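Local coordinates for BH0493 protein (Bacillus halodurans C-125, PDB 2PNK), which is a zinc-binding uronate isomerase that probably interconverts aldose and ketose forms of hexuronic acids, at residues L175-E180 with V223-T228. Sequence-based numbering, arbitrary orientation.
Sequences LLNEYE and VSLPPT
Leu176 and Asn177 both set CG anti to their carbonyl carbon (chi1 -66° and -60°), and reach strand 221-225. In Asn177 this brings the amide up to the backbone of Ser224. Asn177 ND2 gives a hydrogen bond to Ser224 O at 2.9 Å. The donor lies almost on the line of the C=O bond, and the oxygen is tilted 18° out of the amide plane. Arg237 NH1 hydrogen-bonds to Asn177 OD1, so both ends of the amide are held and its rotation fixed. Asn177 OD1 meets the methyl CD2 of Leu225 at 3.7 Å. With an alanine here, Ser224 O and Arg237 would probably be left without this shared partner. In the apolar half, Leu176 CD1 packs on Val223 CB at 3.7 Å, the side chains crossing at about a right angle. Val223 CG2 is 3.8 Å from both Leu176 CD1 and Asn177 ND2. The contact joins helix 173-177 to strand 221-225, consistent with the distorted (beta/alpha)8 barrel of the amidohydrolase superfamily. Ser224 CB points away from 175-180, its side chain about 6 Å from that of zinc ligand His27; no zinc is bound here. Strand 256-263 pairs with Val223 and Leu225, and helix 236-252 covers Leu176 through Ile240.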
loop_
_atom_site.group_PDB
_atom_site.type_symbol
_atom_site.label_atom_id
_atom_site.label_comp_id
_atom_site.label_asym_id
_atom_site.label_seq_id
_atom_site.Cartn_x
_atom_site.Cartn_y
_atom_site.Cartn_z
ATOM N N LEU A 175 9.224 28.528 -15.134
ATOM C CA LEU A 175 8.677 28.721 -16.467
ATOM C C LEU A 175 7.337 27.993 -16.606
ATOM O O LEU A 175 6.344 28.534 -17.106
ATOM C CB LEU A 175 9.670 28.204 -17.524
ATOM C CG LEU A 175 9.227 28.286 -18.984
ATOM C CD1 LEU A 175 9.303 29.746 -19.516
ATOM C CD2 LEU A 175 10.071 27.331 -19.856
ATOM N N LEU A 176 7.295 26.751 -16.160
ATOM C CA LEU A 176 6.082 25.938 -16.355
ATOM C C LEU A 176 4.962 26.166 -15.350
ATOM O O LEU A 176 3.794 26.104 -15.726
ATOM C CB LEU A 176 6.438 24.440 -16.407
ATOM C CG LEU A 176 7.285 23.950 -17.591
ATOM C CD1 LEU A 176 7.537 22.452 -17.422
ATOM C CD2 LEU A 176 6.582 24.186 -18.883
ATOM N N ASN A 177 5.298 26.362 -14.077
ATOM C CA ASN A 177 4.300 26.425 -13.032
ATOM C C ASN A 177 3.965 27.877 -12.624
ATOM O O ASN A 177 2.930 28.112 -11.966
ATOM C CB ASN A 177 4.784 25.664 -11.784
ATOM C CG ASN A 177 5.060 24.196 -12.025
ATOM O OD1 ASN A 177 4.411 23.542 -12.834
ATOM N ND2 ASN A 177 6.026 23.658 -11.287
ATOM N N GLU A 178 4.820 28.829 -13.006
ATOM C CA GLU A 178 4.703 30.220 -12.598
ATOM C C GLU A 178 4.880 31.193 -13.779
ATOM O O GLU A 178 5.413 32.277 -13.603
ATOM C CB GLU A 178 5.734 30.537 -11.511
ATOM C CG GLU A 178 5.518 29.767 -10.226
ATOM C CD GLU A 178 6.719 29.872 -9.284
ATOM O OE1 GLU A 178 6.822 30.917 -8.601
ATOM O OE2 GLU A 178 7.547 28.916 -9.231
ATOM N N TYR A 179 4.411 30.795 -14.963
ATOM C CA TYR A 179 4.671 31.544 -16.205
ATOM C C TYR A 179 4.277 33.002 -16.116
ATOM O O TYR A 179 5.042 33.883 -16.498
ATOM C CB TYR A 179 3.935 30.902 -17.382
ATOM C CG TYR A 179 4.276 31.557 -18.708
ATOM C CD1 TYR A 179 5.589 31.574 -19.183
ATOM C CD2 TYR A 179 3.294 32.188 -19.468
ATOM C CE1 TYR A 179 5.900 32.193 -20.385
ATOM C CE2 TYR A 179 3.604 32.812 -20.669
ATOM C CZ TYR A 179 4.905 32.806 -21.123
ATOM O OH TYR A 179 5.199 33.417 -22.325
ATOM N N GLU A 180 3.105 33.266 -15.557
ATOM C CA GLU A 180 2.589 34.624 -15.518
ATOM C C GLU A 180 3.516 35.547 -14.727
ATOM O O GLU A 180 3.634 36.727 -15.049
ATOM C CB GLU A 180 1.147 34.655 -14.968
ATOM C CG GLU A 180 0.265 35.671 -15.645
ATOM C CD GLU A 180 -0.041 35.311 -17.096
ATOM O OE1 GLU A 180 -0.667 34.230 -17.349
ATOM O OE2 GLU A 180 0.345 36.122 -17.970
ATOM N N VAL A 223 10.879 19.185 -14.221
ATOM C CA VAL A 223 9.877 19.967 -13.514
ATOM C C VAL A 223 9.248 19.135 -12.391
ATOM O O VAL A 223 9.092 17.935 -12.526
ATOM C CB VAL A 223 8.767 20.505 -14.480
ATOM C CG1 VAL A 223 7.975 19.354 -15.131
ATOM C CG2 VAL A 223 7.828 21.466 -13.756
ATOM N N SER A 224 8.898 19.791 -11.279
ATOM C CA SER A 224 8.073 19.172 -10.252
ATOM C C SER A 224 6.649 19.654 -10.384
ATOM O O SER A 224 6.417 20.830 -10.615
ATOM C CB SER A 224 8.596 19.502 -8.867
ATOM O OG SER A 224 9.967 19.136 -8.801
ATOM N N LEU A 225 5.693 18.741 -10.187
ATOM C CA LEU A 225 4.329 18.987 -10.570
ATOM C C LEU A 225 3.375 18.580 -9.468
ATOM O O LEU A 225 3.608 17.562 -8.803
ATOM C CB LEU A 225 3.992 18.141 -11.811
ATOM C CG LEU A 225 4.785 18.503 -13.074
ATOM C CD1 LEU A 225 4.601 17.419 -14.179
ATOM C CD2 LEU A 225 4.417 19.885 -13.623
ATOM N N PRO A 226 2.255 19.323 -9.326
ATOM C CA PRO A 226 1.307 19.023 -8.286
ATOM C C PRO A 226 0.472 17.785 -8.563
ATOM O O PRO A 226 0.447 17.261 -9.686
ATOM C CB PRO A 226 0.407 20.260 -8.277
ATOM C CG PRO A 226 0.420 20.714 -9.657
ATOM C CD PRO A 226 1.817 20.476 -10.132
ATOM N N PRO A 227 -0.242 17.316 -7.532
ATOM C CA PRO A 227 -1.097 16.160 -7.693
ATOM C C PRO A 227 -2.194 16.372 -8.723
ATOM O O PRO A 227 -2.685 15.407 -9.269
ATOM C CB PRO A 227 -1.699 15.975 -6.304
ATOM C CG PRO A 227 -0.859 16.739 -5.388
ATOM C CD PRO A 227 -0.243 17.827 -6.148
ATOM N N THR A 228 -2.573 17.626 -8.964
ATOM C CA THR A 228 -3.628 17.955 -9.909
ATOM C C THR A 228 -3.099 18.114 -11.316
ATOM O O THR A 228 -3.840 18.595 -12.178
ATOM C CB THR A 228 -4.325 19.295 -9.542
ATOM O OG1 THR A 228 -3.316 20.276 -9.305
ATOM C CG2 THR A 228 -5.210 19.158 -8.297
#